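Local coordinates for probable hydrolase (Pseudomonas aeruginosa, PDB 7AL6), which is of unknown function but adopts the alpha/beta hydrolase fold and is probably a hydrolase, perhaps a lipolytic enzyme, at residues I31-W36 against F96-H101. Numbering follows the deposited sequence.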
ATOM      1  N   ILE A  31     -17.268 -12.579 -19.007  1.00 22.53           N
ATOM      2  CA  ILE A  31     -17.060 -12.154 -17.622  1.00 24.08           C
ATOM      3  C   ILE A  31     -18.420 -11.868 -17.000  1.00 27.70           C
ATOM      4  O   ILE A  31     -19.219 -11.097 -17.564  1.00 26.03           O
ATOM      5  CB  ILE A  31     -16.140 -10.921 -17.539  1.00 23.42           C
ATOM      6  CG1 ILE A  31     -14.826 -11.235 -18.227  1.00 22.45           C
ATOM      7  CG2 ILE A  31     -15.854 -10.560 -16.063  1.00 25.20           C
ATOM      8  CD1 ILE A  31     -13.891  -9.987 -18.398  1.00 27.02           C
ATOM      9  N   ALA A  32     -18.697 -12.513 -15.860  1.00 21.56           N
ATOM     10  CA  ALA A  32     -19.933 -12.330 -15.110  1.00 23.21           C
ATOM     11  C   ALA A  32     -19.707 -11.395 -13.931  1.00 24.17           C
ATOM     12  O   ALA A  32     -18.810 -11.618 -13.100  1.00 25.06           O
ATOM     13  CB  ALA A  32     -20.479 -13.678 -14.626  1.00 29.94           C
ATOM     14  N   LEU A  33     -20.544 -10.363 -13.846  1.00 21.16           N
ATOM     15  CA  LEU A  33     -20.418  -9.287 -12.879  1.00 22.00           C
ATOM     16  C   LEU A  33     -21.656  -9.223 -11.973  1.00 27.14           C
ATOM     17  O   LEU A  33     -22.796  -9.170 -12.459  1.00 23.58           O
ATOM     18  CB  LEU A  33     -20.219  -7.962 -13.619  1.00 23.57           C
ATOM     19  CG  LEU A  33     -19.099  -7.902 -14.659  1.00 22.31           C
ATOM     20  CD1 LEU A  33     -19.073  -6.480 -15.225  1.00 23.29           C
ATOM     21  CD2 LEU A  33     -17.774  -8.222 -14.000  1.00 20.63           C
ATOM     22  N   HIS A  34     -21.430  -9.159 -10.643  1.00 22.47           N
ATOM     23  CA  HIS A  34     -22.497  -9.274  -9.661  1.00 20.29           C
ATOM     24  C   HIS A  34     -22.992  -7.890  -9.207  1.00 23.57           C
ATOM     25  O   HIS A  34     -22.457  -6.835  -9.569  1.00 23.60           O
ATOM     26  CB  HIS A  34     -22.039 -10.128  -8.463  1.00 23.75           C
ATOM     27  CG  HIS A  34     -20.831  -9.583  -7.757  1.00 23.19           C
ATOM     28  ND1 HIS A  34     -20.901  -8.489  -6.926  1.00 22.66           N
ATOM     29  CD2 HIS A  34     -19.522  -9.961  -7.779  1.00 20.06           C
ATOM     30  CE1 HIS A  34     -19.685  -8.196  -6.479  1.00 28.30           C
ATOM     31  NE2 HIS A  34     -18.832  -9.073  -6.985  1.00 20.13           N
ATOM     32  N   GLY A  35     -23.975  -7.922  -8.327  1.00 24.06           N
ATOM     33  CA  GLY A  35     -24.646  -6.762  -7.727  1.00 23.35           C
ATOM     34  C   GLY A  35     -23.878  -6.138  -6.581  1.00 28.58           C
ATOM     35  O   GLY A  35     -22.977  -6.745  -6.063  1.00 26.07           O
ATOM     36  N   TRP A  36     -24.256  -4.935  -6.196  1.00 21.32           N
ATOM     37  CA  TRP A  36     -23.596  -4.201  -5.097  1.00 29.81           C
ATOM     38  C   TRP A  36     -23.714  -5.019  -3.795  1.00 29.66           C
ATOM     39  O   TRP A  36     -24.804  -5.484  -3.529  1.00 23.83           O
ATOM     40  CB  TRP A  36     -24.254  -2.838  -4.996  1.00 28.79           C
ATOM     41  CG  TRP A  36     -23.698  -1.904  -3.979  1.00 26.72           C
ATOM     42  CD1 TRP A  36     -22.488  -1.297  -3.986  1.00 34.28           C
ATOM     43  CD2 TRP A  36     -24.419  -1.336  -2.885  1.00 32.20           C
ATOM     44  NE1 TRP A  36     -22.384  -0.440  -2.933  1.00 35.78           N
ATOM     45  CE2 TRP A  36     -23.545  -0.462  -2.227  1.00 38.05           C
ATOM     46  CE3 TRP A  36     -25.687  -1.556  -2.343  1.00 42.79           C
ATOM     47  CZ2 TRP A  36     -23.919   0.226  -1.080  1.00 40.12           C
ATOM     48  CZ3 TRP A  36     -26.055  -0.877  -1.213  1.00 41.56           C
ATOM     49  CH2 TRP A  36     -25.180   0.004  -0.593  1.00 44.04           C
ATOM     50  N   PHE A  96     -14.727 -10.003 -25.784  1.00 33.10           N
ATOM     51  CA  PHE A  96     -15.424 -10.822 -24.776  1.00 29.30           C
ATOM     52  C   PHE A  96     -16.828 -10.276 -24.549  1.00 27.11           C
ATOM     53  O   PHE A  96     -17.105  -9.168 -24.892  1.00 28.86           O
ATOM     54  CB  PHE A  96     -14.638 -10.835 -23.469  1.00 23.22           C
ATOM     55  CG  PHE A  96     -14.385  -9.475 -22.884  1.00 27.63           C
ATOM     56  CD1 PHE A  96     -13.300  -8.726 -23.287  1.00 25.60           C
ATOM     57  CD2 PHE A  96     -15.220  -8.949 -21.924  1.00 25.33           C
ATOM     58  CE1 PHE A  96     -13.063  -7.480 -22.750  1.00 26.52           C
ATOM     59  CE2 PHE A  96     -14.977  -7.704 -21.384  1.00 29.89           C
ATOM     60  CZ  PHE A  96     -13.909  -6.968 -21.810  1.00 25.76           C
ATOM     61  N   SER A  97     -17.654 -11.082 -23.929  1.00 26.67           N
ATOM     62  CA  SER A  97     -19.030 -10.737 -23.594  1.00 24.57           C
ATOM     63  C   SER A  97     -19.146 -10.489 -22.101  1.00 30.04           C
ATOM     64  O   SER A  97     -18.276 -10.895 -21.318  1.00 24.80           O
ATOM     65  CB  SER A  97     -19.955 -11.843 -24.066  1.00 28.96           C
ATOM     66  OG  SER A  97     -19.998 -11.791 -25.507  1.00 32.13           O
ATOM     67  N   LEU A  98     -20.207  -9.769 -21.722  1.00 27.46           N
ATOM     68  CA  LEU A  98     -20.526  -9.509 -20.322  1.00 25.20           C
ATOM     69  C   LEU A  98     -21.896 -10.050 -19.927  1.00 30.02           C
ATOM     70  O   LEU A  98     -22.867 -10.000 -20.693  1.00 25.42           O
ATOM     71  CB  LEU A  98     -20.433  -8.018 -20.020  1.00 24.02           C
ATOM     72  CG  LEU A  98     -19.004  -7.449 -20.120  1.00 26.61           C
ATOM     73  CD1 LEU A  98     -19.096  -5.949 -20.064  1.00 31.22           C
ATOM     74  CD2 LEU A  98     -18.061  -7.986 -19.095  1.00 31.31           C
ATOM     75  N   LEU A  99     -21.947 -10.605 -18.719  1.00 24.12           N
ATOM     76  CA  LEU A  99     -23.153 -11.110 -18.087  1.00 22.07           C
ATOM     77  C   LEU A  99     -23.248 -10.390 -16.762  1.00 24.92           C
ATOM     78  O   LEU A  99     -22.422 -10.615 -15.871  1.00 25.65           O
ATOM     79  CB  LEU A  99     -23.070 -12.618 -17.909  1.00 21.92           C
ATOM     80  CG  LEU A  99     -24.128 -13.238 -16.986  1.00 27.24           C
ATOM     81  CD1 LEU A  99     -25.571 -12.977 -17.445  1.00 33.26           C
ATOM     82  CD2 LEU A  99     -23.880 -14.768 -16.845  1.00 29.60           C
ATOM     83  N   GLY A 100     -24.187  -9.486 -16.625  1.00 21.70           N
ATOM     84  CA  GLY A 100     -24.203  -8.603 -15.477  1.00 20.47           C
ATOM     85  C   GLY A 100     -25.526  -8.618 -14.751  1.00 28.67           C
ATOM     86  O   GLY A 100     -26.586  -8.601 -15.375  1.00 29.46           O
ATOM     87  N   HIS A 101     -25.452  -8.580 -13.414  1.00 25.61           N
ATOM     88  CA  HIS A 101     -26.627  -8.503 -12.561  1.00 28.14           C
ATOM     89  C   HIS A 101     -26.613  -7.184 -11.806  1.00 26.24           C
ATOM     90  O   HIS A 101     -25.623  -6.835 -11.145  1.00 24.82           O
ATOM     91  CB  HIS A 101     -26.724  -9.688 -11.575  1.00 30.36           C
ATOM     92  CG  HIS A 101     -27.859  -9.539 -10.605  1.00 30.04           C
ATOM     93  ND1 HIS A 101     -27.671  -9.345  -9.257  1.00 26.46           N
ATOM     94  CD2 HIS A 101     -29.194  -9.498 -10.806  1.00 25.92           C
ATOM     95  CE1 HIS A 101     -28.839  -9.185  -8.667  1.00 37.66           C
ATOM     96  NE2 HIS A 101     -29.782  -9.279  -9.587  1.00 29.93           N
TER
HETATM   97  O   HOH W   1     -25.651 -10.082  -7.480  1.00 25.09           O
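Ile31 brings its CD1 methyl up obliquely to the CD2 side of the Phe96 ring, 3.9 Å from CD2 with CE2 as near, while its CB packs against CD2 of Leu98 at 3.8 Å. That same Leu98 methyl lies in the plane of the Phe96 ring, at its edge, and reaches on to CD1 of Leu33. With Ile31 CG1 anti to the carbonyl carbon (chi1 -56°) and the chain extended beyond it (chi2 171°), CD1 reaches the ring. Val84 of helix 77-91 covers this patch, with Ser108 of helix 103-114 over the two leucines. On the other face Ala32 CB meets Leu99 CD2 more loosely, at 4.2 Å. Strands 28-33 and 96-101 run parallel here as neighbours in the central sheet of the alpha/beta hydrolase fold. Four backbone bonds zip them together: Ile31 N to Ser97 O, Leu99 N to Ile31 O, Leu33 N to Leu99 O (2.8 Å) and His101 N to Leu33 O (2.9 Å). Gly100 and His101 open a GxSxG sequence that looks like a nucleophile elbow. Beyond the last bond Gly35 N lies 3.4 Å from His101 O but at a poor angle, and it donates instead, at 2.9 Å, to a water that also bonds His101 ND1 at 2.8 Å. The other ring nitrogen, His101 NE2, bonds to the backbone O of His263, the presumed histidine of a Ser-His-Asp triad with Ser102 as probable nucleophile, so both nitrogens help fix the ring. His34 turns away from strand 96-101; its ND1 donates in the ring plane to Gly35 O, and NE2 accepts from the backbone N-H of Phe60.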